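Local coordinates for choline kinase (Streptococcus pneumoniae, PDB 4R78), which probably phosphorylates choline at the expense of ATP, as a kinase with a protein kinase-like fold, here holding AMP in its nucleotide pocket, at residues 126-131 and 202-207; 135-140 and 246-251; 215-220 and 269-274; 240-245 and 255-260. All coordinates share one frame; numbering follows the deposited sequence.

Contact 1 of 4, residues 126-131 and 202-207. With AMP (adenosine monophosphate), chain C.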
# COMPACT_ATOMS: atom_id res chain seq x y z
N PHE A 126 -4.56 -6.68 17.61
CA PHE A 126 -3.13 -6.41 17.83
C PHE A 126 -2.37 -7.70 18.11
O PHE A 126 -1.20 -7.83 17.74
CB PHE A 126 -2.93 -5.44 19.00
CG PHE A 126 -3.26 -4.00 18.69
CD1 PHE A 126 -3.92 -3.64 17.52
CD2 PHE A 126 -2.92 -3.00 19.60
CE1 PHE A 126 -4.22 -2.31 17.24
CE2 PHE A 126 -3.22 -1.66 19.34
CZ PHE A 126 -3.87 -1.32 18.16
N ASP A 127 -3.03 -8.66 18.77
CA ASP A 127 -2.42 -9.95 19.09
C ASP A 127 -1.98 -10.72 17.84
O ASP A 127 -1.06 -11.53 17.91
CB ASP A 127 -3.35 -10.80 19.98
CG ASP A 127 -4.64 -11.22 19.27
OD1 ASP A 127 -5.15 -10.45 18.43
OD2 ASP A 127 -5.14 -12.32 19.57
N LYS A 128 -2.63 -10.44 16.71
CA LYS A 128 -2.28 -11.04 15.42
C LYS A 128 -1.43 -10.10 14.57
O LYS A 128 -0.51 -10.55 13.88
CB LYS A 128 -3.54 -11.41 14.63
CG LYS A 128 -4.35 -12.56 15.19
CD LYS A 128 -5.51 -12.87 14.26
CE LYS A 128 -6.33 -14.07 14.73
NZ LYS A 128 -7.43 -14.38 13.78
N ILE A 129 -1.75 -8.81 14.59
CA ILE A 129 -1.14 -7.87 13.65
C ILE A 129 0.29 -7.48 14.03
O ILE A 129 1.14 -7.32 13.15
CB ILE A 129 -2.04 -6.64 13.38
CG1 ILE A 129 -3.32 -7.12 12.67
CG2 ILE A 129 -1.33 -5.61 12.50
CD1 ILE A 129 -4.50 -6.22 12.83
N ALA A 130 0.57 -7.34 15.33
CA ALA A 130 1.94 -7.04 15.75
C ALA A 130 2.93 -8.14 15.32
O ALA A 130 3.96 -7.82 14.73
CB ALA A 130 2.02 -6.75 17.25
N PRO A 131 2.60 -9.43 15.57
CA PRO A 131 3.45 -10.50 15.06
C PRO A 131 3.60 -10.50 13.53
O PRO A 131 4.67 -10.82 13.03
CB PRO A 131 2.74 -11.77 15.53
CG PRO A 131 2.07 -11.35 16.78
CD PRO A 131 1.58 -9.96 16.51
N PHE A 202 -5.76 -5.87 5.22
CA PHE A 202 -5.86 -7.06 6.06
C PHE A 202 -7.21 -7.71 5.81
O PHE A 202 -8.26 -7.06 5.92
CB PHE A 202 -5.71 -6.70 7.54
CG PHE A 202 -4.34 -6.22 7.92
CD1 PHE A 202 -3.38 -7.11 8.38
CD2 PHE A 202 -4.01 -4.87 7.84
CE1 PHE A 202 -2.10 -6.67 8.75
CE2 PHE A 202 -2.74 -4.42 8.20
CZ PHE A 202 -1.78 -5.32 8.65
N ILE A 203 -7.18 -8.99 5.45
CA ILE A 203 -8.42 -9.73 5.20
C ILE A 203 -8.38 -11.05 5.96
O ILE A 203 -7.33 -11.67 6.11
CB ILE A 203 -8.72 -9.95 3.68
CG1 ILE A 203 -7.68 -10.86 3.04
CG2 ILE A 203 -8.82 -8.60 2.95
CD1 ILE A 203 -8.13 -11.47 1.71
N GLU A 204 -9.54 -11.46 6.46
CA GLU A 204 -9.64 -12.64 7.31
C GLU A 204 -10.44 -13.74 6.61
O GLU A 204 -11.54 -13.49 6.10
CB GLU A 204 -10.28 -12.27 8.65
CG GLU A 204 -10.12 -13.31 9.75
CD GLU A 204 -10.57 -12.79 11.10
OE1 GLU A 204 -9.81 -12.04 11.74
OE2 GLU A 204 -11.69 -13.14 11.52
N SER A 205 -9.86 -14.94 6.59
CA SER A 205 -10.54 -16.15 6.12
C SER A 205 -11.69 -16.48 7.07
O SER A 205 -11.60 -16.17 8.27
CB SER A 205 -9.54 -17.31 6.09
OG SER A 205 -10.17 -18.54 5.77
N PRO A 206 -12.77 -17.09 6.56
CA PRO A 206 -13.84 -17.56 7.44
C PRO A 206 -13.36 -18.55 8.52
O PRO A 206 -14.04 -18.72 9.53
CB PRO A 206 -14.84 -18.24 6.49
CG PRO A 206 -14.08 -18.44 5.20
CD PRO A 206 -13.10 -17.32 5.14
N GLN A 207 -12.21 -19.18 8.29
CA GLN A 207 -11.62 -20.11 9.26
C GLN A 207 -10.67 -19.43 10.26
O GLN A 207 -10.13 -20.09 11.15
CB GLN A 207 -10.90 -21.26 8.54
CG GLN A 207 -11.83 -22.33 7.97
CD GLN A 207 -12.49 -21.91 6.68
OE1 GLN A 207 -11.82 -21.64 5.68
NE2 GLN A 207 -13.82 -21.85 6.68
P AMP C . -7.86 -2.88 -1.28
O1P AMP C . -6.84 -1.85 -1.69
O2P AMP C . -9.27 -2.35 -1.17
O3P AMP C . -7.43 -3.76 -0.13
O5' AMP C . -7.93 -3.90 -2.52
C5' AMP C . -8.19 -5.28 -2.31
C4' AMP C . -9.58 -5.46 -1.71
O4' AMP C . -10.25 -6.55 -2.36
C3' AMP C . -9.52 -5.80 -0.23
O3' AMP C . -9.85 -4.66 0.57
C2' AMP C . -10.51 -6.93 -0.03
O2' AMP C . -11.76 -6.42 0.42
C1' AMP C . -10.71 -7.53 -1.42
N9 AMP C . -9.94 -8.79 -1.55
C8 AMP C . -8.63 -8.89 -1.85
N7 AMP C . -8.22 -10.18 -1.91
C5 AMP C . -9.29 -10.94 -1.66
C6 AMP C . -9.56 -12.40 -1.57
N6 AMP C . -8.56 -13.29 -1.78
N1 AMP C . -10.82 -12.79 -1.29
C2 AMP C . -11.82 -11.91 -1.09
N3 AMP C . -11.65 -10.57 -1.15
C4 AMP C . -10.43 -10.03 -1.43
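Glu204 OE1 is paired with two lysines, Lys125 just before helix 126-137 and Lys128 within it; Lys125 is the stronger partner, and Lys128 NZ makes a long salt bridge, 3.9 Å from Glu204 OE1. The Lys128 chain is extended beyond CG and crosses the glutamate at about a right angle. Its ammonium has a stronger partner in the backbone carbonyl of Gly208, so the link across the contact is mainly electrostatic and secondary for both groups. Deeper in, the contact is apolar. Ile129 presents its CG2 branch obliquely to the Phe202 ring, with CG2 3.9 Å from Phe202 CZ; CG1 of Ile129 comes within 4.1 Å of Phe202 CE1. Ile122 touches both of these side chains.

Strand 202-204 is the middle member of a small antiparallel sheet, paired with 115-116 and 210-212, in the nucleotide-binding region of this protein kinase-like fold. Phe202 and Glu204 leave one face of it, toward the helix, and Ile203 leaves the other, toward AMP. With chi1 at 67°, CG1 of Ile203 sits between the backbone N and carbonyl carbon, carrying CD1 over the face of the adenine, 3.6 Å from AMP C5. CG2 of Ile203 meets the ribose, 3.8 Å from AMP C2'. Past the strand, Ser205 OG accepts from Gln207 N at 3.3 Å, an ST turn.

Contact 2 of 4, residues 135-140 and 246-251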
# COMPACT_ATOMS: atom_id res chain seq x y z
N THR A 135 7.07 -10.29 11.54
CA THR A 135 7.42 -11.30 10.55
C THR A 135 8.04 -10.67 9.30
O THR A 135 9.08 -11.12 8.81
CB THR A 135 6.21 -12.18 10.17
OG1 THR A 135 5.83 -12.99 11.29
CG2 THR A 135 6.52 -13.08 8.99
N ILE A 136 7.40 -9.61 8.79
CA ILE A 136 7.93 -8.97 7.59
C ILE A 136 9.23 -8.23 7.88
O ILE A 136 10.20 -8.37 7.15
CB ILE A 136 6.89 -8.10 6.82
CG1 ILE A 136 7.52 -7.42 5.60
CG2 ILE A 136 6.24 -7.07 7.72
CD1 ILE A 136 8.05 -8.37 4.54
N HIS A 137 9.27 -7.46 8.97
CA HIS A 137 10.44 -6.64 9.25
C HIS A 137 11.69 -7.42 9.65
O HIS A 137 12.80 -6.92 9.48
CB HIS A 137 10.12 -5.54 10.26
CG HIS A 137 9.06 -4.59 9.78
ND1 HIS A 137 8.30 -3.84 10.64
CD2 HIS A 137 8.63 -4.30 8.53
CE1 HIS A 137 7.44 -3.11 9.94
NE2 HIS A 137 7.62 -3.37 8.66
N THR A 138 11.50 -8.63 10.16
CA THR A 138 12.63 -9.49 10.55
C THR A 138 12.85 -10.65 9.57
O THR A 138 13.56 -11.61 9.88
CB THR A 138 12.43 -10.08 11.96
OG1 THR A 138 11.32 -10.98 11.96
CG2 THR A 138 12.21 -8.98 13.00
N SER A 139 12.23 -10.57 8.39
CA SER A 139 12.29 -11.66 7.41
C SER A 139 13.68 -11.92 6.85
O SER A 139 13.95 -13.00 6.33
CB SER A 139 11.33 -11.38 6.25
OG SER A 139 11.86 -10.38 5.39
N ALA A 140 14.56 -10.91 6.98
CA ALA A 140 15.90 -10.90 6.37
C ALA A 140 15.87 -10.96 4.84
O ALA A 140 16.92 -11.12 4.21
CB ALA A 140 16.79 -12.01 6.96
N SER A 246 4.26 -1.55 22.16
CA SER A 246 4.67 -2.48 23.21
C SER A 246 4.67 -3.93 22.73
O SER A 246 5.61 -4.68 23.01
CB SER A 246 3.78 -2.33 24.45
OG SER A 246 4.26 -3.15 25.49
N HIS A 247 3.63 -4.31 21.98
CA HIS A 247 3.52 -5.64 21.37
C HIS A 247 4.58 -5.87 20.28
O HIS A 247 5.18 -6.94 20.19
CB HIS A 247 2.14 -5.81 20.74
CG HIS A 247 1.03 -6.06 21.73
ND1 HIS A 247 0.29 -7.21 21.73
CD2 HIS A 247 0.53 -5.29 22.72
CE1 HIS A 247 -0.62 -7.15 22.69
NE2 HIS A 247 -0.49 -5.99 23.31
N TYR A 248 4.80 -4.85 19.45
CA TYR A 248 5.64 -4.98 18.26
C TYR A 248 7.14 -4.92 18.55
O TYR A 248 7.93 -5.62 17.91
CB TYR A 248 5.24 -3.92 17.22
CG TYR A 248 6.25 -3.72 16.12
CD1 TYR A 248 6.21 -4.48 14.95
CD2 TYR A 248 7.27 -2.77 16.26
CE1 TYR A 248 7.15 -4.30 13.94
CE2 TYR A 248 8.21 -2.58 15.26
CZ TYR A 248 8.14 -3.35 14.10
OH TYR A 248 9.07 -3.15 13.11
N GLU A 249 7.52 -4.06 19.49
CA GLU A 249 8.92 -3.82 19.85
C GLU A 249 9.62 -5.11 20.28
O GLU A 249 9.08 -5.89 21.06
CB GLU A 249 9.00 -2.79 20.98
CG GLU A 249 10.38 -2.20 21.25
CD GLU A 249 10.37 -1.22 22.42
OE1 GLU A 249 9.42 -1.27 23.24
OE2 GLU A 249 11.31 -0.41 22.53
N SER A 250 10.81 -5.32 19.72
CA SER A 250 11.70 -6.41 20.13
C SER A 250 13.12 -5.95 19.80
O SER A 250 13.31 -4.88 19.23
CB SER A 250 11.36 -7.71 19.40
OG SER A 250 11.75 -7.67 18.03
N ASP A 251 14.13 -6.75 20.16
CA ASP A 251 15.50 -6.36 19.85
C ASP A 251 15.71 -6.18 18.34
O ASP A 251 16.38 -5.24 17.91
CB ASP A 251 16.51 -7.36 20.40
CG ASP A 251 17.92 -6.81 20.41
OD1 ASP A 251 18.71 -7.18 19.52
OD2 ASP A 251 18.22 -5.97 21.29
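Residues 135-140 reach Tyr248 through one side chain, His137. Just before it, Ile136 packs on Trp215, and its carbonyl O takes a backbone bond from Ser139 N at 3.2 Å. His137 then points across the contact: ND1 is 2.7 Å from Tyr248 OH, a hydrogen bond in which either atom may be the donor; the angle at the proton, placed on one side or the other, is 149°. The hydroxyl comes in at the edge of the imidazole, near its plane. The rings meet rim to rim, centroids 5.7 Å apart and planes at 82°, so neither stacks on the other. Tyr248 attains this by holding CG anti to its backbone N (chi1 164°), which swings the phenol end toward the histidine. The second imidazole nitrogen, NE2, bonds to Asp226 OD2; with both nitrogens engaged, the rotation of the buried ring is fixed. Thr138 is the first residue to leave helical geometry. Helices 126-137 and 238-248 are thus joined near their C-terminal ends, and helix 223-233 packs against the pair, with Pro223 and Leu227 touching both His137 and Tyr248.

Contact 3 of 4, residues 215-220 and 269-274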
# COMPACT_ATOMS: atom_id res chain seq x y z
N TRP A 215 0.79 -6.04 -1.97
CA TRP A 215 2.18 -5.70 -1.75
C TRP A 215 2.79 -4.91 -2.92
O TRP A 215 4.01 -4.88 -3.07
CB TRP A 215 2.98 -6.98 -1.50
CG TRP A 215 2.60 -7.66 -0.21
CD1 TRP A 215 1.45 -8.37 0.04
CD2 TRP A 215 3.36 -7.69 1.00
NE1 TRP A 215 1.45 -8.84 1.33
CE2 TRP A 215 2.61 -8.44 1.94
CE3 TRP A 215 4.60 -7.16 1.37
CZ2 TRP A 215 3.07 -8.66 3.25
CZ3 TRP A 215 5.05 -7.38 2.67
CH2 TRP A 215 4.29 -8.13 3.58
N GLU A 216 1.96 -4.24 -3.71
CA GLU A 216 2.43 -3.52 -4.91
C GLU A 216 3.49 -2.45 -4.64
O GLU A 216 4.26 -2.12 -5.53
CB GLU A 216 1.26 -2.89 -5.68
CG GLU A 216 0.45 -3.87 -6.51
CD GLU A 216 -0.26 -4.93 -5.67
OE1 GLU A 216 -0.87 -4.55 -4.64
OE2 GLU A 216 -0.18 -6.12 -6.03
N TYR A 217 3.50 -1.92 -3.42
CA TYR A 217 4.46 -0.87 -3.07
C TYR A 217 5.65 -1.40 -2.28
O TYR A 217 6.56 -0.62 -1.94
CB TYR A 217 3.76 0.25 -2.30
CG TYR A 217 2.69 0.94 -3.11
CD1 TYR A 217 3.02 1.96 -4.00
CD2 TYR A 217 1.36 0.55 -3.01
CE1 TYR A 217 2.03 2.59 -4.76
CE2 TYR A 217 0.37 1.17 -3.76
CZ TYR A 217 0.72 2.19 -4.63
OH TYR A 217 -0.27 2.81 -5.38
N SER A 218 5.67 -2.70 -2.02
CA SER A 218 6.69 -3.29 -1.14
C SER A 218 8.11 -2.97 -1.61
O SER A 218 8.41 -2.98 -2.81
CB SER A 218 6.49 -4.80 -0.94
OG SER A 218 6.83 -5.55 -2.10
N SER A 219 8.98 -2.70 -0.64
CA SER A 219 10.29 -2.15 -0.93
C SER A 219 11.13 -2.21 0.33
O SER A 219 10.60 -2.37 1.44
CB SER A 219 10.14 -0.69 -1.37
OG SER A 219 11.37 -0.17 -1.85
N MET A 220 12.45 -2.08 0.17
CA MET A 220 13.33 -1.91 1.31
C MET A 220 13.20 -0.48 1.83
O MET A 220 13.30 0.49 1.07
CB MET A 220 14.78 -2.22 0.94
CG MET A 220 14.99 -3.62 0.38
SD MET A 220 14.52 -4.92 1.53
CE MET A 220 15.95 -4.92 2.61
N THR A 269 2.02 13.72 2.48
CA THR A 269 2.51 14.47 1.33
C THR A 269 2.45 13.62 0.07
O THR A 269 1.82 14.01 -0.93
CB THR A 269 3.95 14.99 1.55
OG1 THR A 269 3.98 15.79 2.74
CG2 THR A 269 4.39 15.84 0.38
N ILE A 270 3.06 12.44 0.13
CA ILE A 270 3.11 11.54 -1.02
C ILE A 270 1.73 11.12 -1.51
O ILE A 270 1.43 11.23 -2.70
CB ILE A 270 4.02 10.32 -0.73
CG1 ILE A 270 5.48 10.77 -0.70
CG2 ILE A 270 3.81 9.20 -1.76
CD1 ILE A 270 6.43 9.82 -0.01
N TRP A 271 0.87 10.67 -0.60
CA TRP A 271 -0.46 10.22 -1.01
C TRP A 271 -1.38 11.36 -1.46
O TRP A 271 -2.30 11.14 -2.25
CB TRP A 271 -1.11 9.31 0.05
CG TRP A 271 -0.32 8.04 0.31
CD1 TRP A 271 0.21 7.64 1.51
CD2 TRP A 271 0.05 7.03 -0.64
NE1 TRP A 271 0.87 6.44 1.37
CE2 TRP A 271 0.79 6.04 0.06
CE3 TRP A 271 -0.18 6.85 -2.02
CZ2 TRP A 271 1.30 4.90 -0.57
CZ3 TRP A 271 0.33 5.71 -2.64
CH2 TRP A 271 1.06 4.75 -1.91
N SER A 272 -1.13 12.59 -0.98
CA SER A 272 -1.86 13.74 -1.51
C SER A 272 -1.48 14.00 -2.98
O SER A 272 -2.33 14.39 -3.78
CB SER A 272 -1.67 15.00 -0.65
OG SER A 272 -0.43 15.64 -0.90
N LEU A 273 -0.22 13.75 -3.33
CA LEU A 273 0.24 13.94 -4.71
C LEU A 273 -0.26 12.81 -5.60
O LEU A 273 -0.70 13.04 -6.73
CB LEU A 273 1.77 14.08 -4.77
CG LEU A 273 2.36 15.34 -4.11
CD1 LEU A 273 3.87 15.22 -3.97
CD2 LEU A 273 2.00 16.62 -4.87
N TRP A 274 -0.22 11.58 -5.08
CA TRP A 274 -0.86 10.43 -5.71
C TRP A 274 -2.31 10.74 -6.09
O TRP A 274 -2.76 10.38 -7.18
CB TRP A 274 -0.78 9.23 -4.75
CG TRP A 274 -1.50 7.98 -5.18
CD1 TRP A 274 -0.99 6.93 -5.90
CD2 TRP A 274 -2.86 7.62 -4.87
NE1 TRP A 274 -1.95 5.96 -6.07
CE2 TRP A 274 -3.10 6.35 -5.44
CE3 TRP A 274 -3.89 8.26 -4.17
CZ2 TRP A 274 -4.35 5.71 -5.35
CZ3 TRP A 274 -5.13 7.62 -4.06
CH2 TRP A 274 -5.34 6.36 -4.65
O HOH W 1 -1.21 3.57 -7.68
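With CG beside the backbone N in both (chi1 near -60°) and their backbones on facing sides, Tyr217 and Trp271 come from opposite directions, whereas Trp274, with CG anti to its N at chi1 175°, crosses the tyrosine at about a right angle. The result is a T-shaped stack: the edge of the Trp271 six-membered ring points at the face of Tyr217, with centroids 5.2 Å apart and planes at 86°. CH2 of Trp271 makes the closest touch within this stack, 3.7 Å from Tyr217 CE1, above the phenol ring but offset toward its rim. Trp271 is in turn flanked by its neighbour one helical turn on: CE3 of Trp271 lies 3.6 Å above one face of the Trp274 ring.

At the phenol end, Tyr217 OH and Trp274 NE1 are 3.6 Å apart and are bridged by a water. That water donates to Tyr217 OH at 2.6 Å and accepts from Trp274 NE1 at 3.0 Å, lying in the plane of the indole. Tyr217 belongs to a type I turn from Trp215 to Ser218, closed by Ser218 N to Trp215 O at 2.9 Å. The turn directly follows Asp214 of the AMP pocket, in what is probably the counterpart of the DFG region of protein kinases.

Tyr217 OH also hydrogen-bonds O3S of a MES molecule, probably from the crystallisation liquor. An aromatic cluster beside this ligand is consistent with, but does not prove, a site for the choline ammonium, as in related choline kinases. Since the water donates to the hydroxyl and a sulfonate can only accept, the tyrosine proton probably goes to MES.

Contact 4 of 4, residues 240-245 and 255-260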
# COMPACT_ATOMS: atom_id res chain seq x y z
N GLU A 240 -3.60 3.49 21.60
CA GLU A 240 -3.47 2.40 20.63
C GLU A 240 -2.06 2.32 20.05
O GLU A 240 -1.54 1.22 19.87
CB GLU A 240 -4.52 2.54 19.53
CG GLU A 240 -5.91 2.16 20.03
CD GLU A 240 -7.05 2.83 19.28
OE1 GLU A 240 -6.81 3.61 18.33
OE2 GLU A 240 -8.20 2.57 19.66
N GLU A 241 -1.45 3.47 19.77
CA GLU A 241 -0.06 3.51 19.32
C GLU A 241 0.88 2.90 20.36
O GLU A 241 1.69 2.03 20.04
CB GLU A 241 0.39 4.92 18.96
CG GLU A 241 -0.30 5.47 17.72
CD GLU A 241 0.33 6.73 17.17
OE1 GLU A 241 1.26 7.28 17.80
OE2 GLU A 241 -0.11 7.18 16.10
N GLU A 242 0.76 3.34 21.61
CA GLU A 242 1.62 2.84 22.69
C GLU A 242 1.45 1.35 22.93
O GLU A 242 2.44 0.62 23.09
CB GLU A 242 1.39 3.64 23.98
CG GLU A 242 1.92 5.07 23.90
CD GLU A 242 3.37 5.14 23.46
OE1 GLU A 242 4.26 4.76 24.26
OE2 GLU A 242 3.63 5.57 22.31
N THR A 243 0.21 0.88 22.93
CA THR A 243 -0.09 -0.53 23.13
C THR A 243 0.46 -1.36 21.97
O THR A 243 1.09 -2.39 22.19
CB THR A 243 -1.60 -0.77 23.33
OG1 THR A 243 -2.05 -0.03 24.48
CG2 THR A 243 -1.91 -2.25 23.55
N PHE A 244 0.24 -0.90 20.74
CA PHE A 244 0.76 -1.63 19.59
C PHE A 244 2.28 -1.70 19.60
O PHE A 244 2.85 -2.76 19.35
CB PHE A 244 0.27 -1.05 18.26
CG PHE A 244 0.56 -1.94 17.09
CD1 PHE A 244 -0.38 -2.89 16.67
CD2 PHE A 244 1.79 -1.88 16.43
CE1 PHE A 244 -0.10 -3.74 15.60
CE2 PHE A 244 2.07 -2.73 15.36
CZ PHE A 244 1.13 -3.65 14.95
N LEU A 245 2.93 -0.58 19.89
CA LEU A 245 4.39 -0.54 19.95
C LEU A 245 4.94 -1.48 21.01
O LEU A 245 5.94 -2.15 20.79
CB LEU A 245 4.90 0.89 20.16
CG LEU A 245 4.65 1.88 19.01
CD1 LEU A 245 5.02 3.30 19.41
CD2 LEU A 245 5.40 1.46 17.75
N VAL A 255 11.98 0.55 18.07
CA VAL A 255 10.99 1.59 17.80
C VAL A 255 11.59 2.99 17.96
O VAL A 255 12.32 3.25 18.92
CB VAL A 255 9.76 1.43 18.73
CG1 VAL A 255 8.85 2.66 18.69
CG2 VAL A 255 8.98 0.16 18.38
N SER A 256 11.26 3.87 17.02
CA SER A 256 11.61 5.29 17.10
C SER A 256 10.35 6.13 16.90
O SER A 256 9.81 6.17 15.79
CB SER A 256 12.65 5.65 16.03
OG SER A 256 12.77 7.06 15.89
N HIS A 257 9.90 6.79 17.96
CA HIS A 257 8.72 7.64 17.90
C HIS A 257 8.90 8.81 16.94
O HIS A 257 7.97 9.18 16.23
CB HIS A 257 8.34 8.16 19.29
CG HIS A 257 7.73 7.12 20.18
ND1 HIS A 257 8.49 6.17 20.84
CD2 HIS A 257 6.44 6.88 20.52
CE1 HIS A 257 7.69 5.40 21.55
NE2 HIS A 257 6.44 5.80 21.37
N GLU A 258 10.11 9.39 16.91
CA GLU A 258 10.37 10.52 16.02
C GLU A 258 10.29 10.13 14.55
O GLU A 258 9.71 10.87 13.74
CB GLU A 258 11.71 11.20 16.32
CG GLU A 258 11.87 12.52 15.57
CD GLU A 258 13.16 13.26 15.86
OE1 GLU A 258 13.96 12.80 16.70
OE2 GLU A 258 13.38 14.31 15.23
N LYS A 259 10.84 8.97 14.20
CA LYS A 259 10.76 8.48 12.82
C LYS A 259 9.30 8.26 12.41
O LYS A 259 8.92 8.61 11.30
CB LYS A 259 11.56 7.19 12.63
CG LYS A 259 13.05 7.38 12.48
CD LYS A 259 13.72 6.03 12.31
CE LYS A 259 15.19 6.15 11.99
NZ LYS A 259 15.82 4.80 11.97
N ILE A 260 8.50 7.69 13.30
CA ILE A 260 7.08 7.51 13.04
C ILE A 260 6.42 8.85 12.71
O ILE A 260 5.69 8.96 11.72
CB ILE A 260 6.36 6.79 14.21
CG1 ILE A 260 6.85 5.34 14.30
CG2 ILE A 260 4.84 6.82 14.03
CD1 ILE A 260 6.44 4.63 15.59
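Leu245 forms the close-packed part of this contact, set among Val255, Ile260 and the ring of His257. Its CD2 branch touches two apolar partners, lying 3.8 Å from Val255 CG1 and 4.0 Å from Ile260 CD1. The other branch, CD1, comes to 3.5 Å from His257 NE2, approaching the imidazole obliquely. Here the two backbones are also nearest, with CA of Leu245 7.3 Å from CA of Val255. Leu227 and Phe231 of helix 223-233 touch Leu245 as well, so the leucine is buried where its own helix meets helix 223-233 and the start of helix 257-280.

Toward solvent the contact thins to a single polar link between two exposed side chains. The Glu242 chain bends at chi2 (-53°) instead of running straight out, and this folds the carboxylate back over to the histidine. His257 NE2 donates to Glu242 OE2 at 3.0 Å, with an N-H...O angle of 148°. OE2 offers its syn lone pair and itself lies close to the imidazole plane; the carboxylate is turned 30° from the ring. The carboxylate would be expected to favour a protonated His257, although the protonation state cannot be told from the heavy atoms.

Ser256 is the N-cap of the second helix, its OG accepting from Lys259 N at 3.2 Å, so the backbone turns into helix 257-280 with a capped first turn. This is a helix-loop-helix connection: helix 238-248 ends, a short loop returns through Val255, and the start of the next helix packs back on the one before it.

Overall arrangement
Contacts 1, 2 and 4 form a connected cluster, while contact 3 lies nearer the centre of the chain and joins them where Ile136 packs on Trp215. Helix 126-137 carries one side of contacts 1 and 2, centres about 16 Å apart; helix 238-248 serves contacts 2 and 4, about 13 Å between centres, and helix 257-280 serves contacts 4 and 3, about 20 Å between centres. Ala130 on His247 ties contact 1 to contact 2, and Phe126 meeting Phe244 edge-to-face ties it to contact 4. Along the chain, contacts 1 and 2 cross, and contact 4 nests inside the loop closed by contact 3. Shared helices run from the adenine-binding sheet to the aromatic cluster round Tyr217.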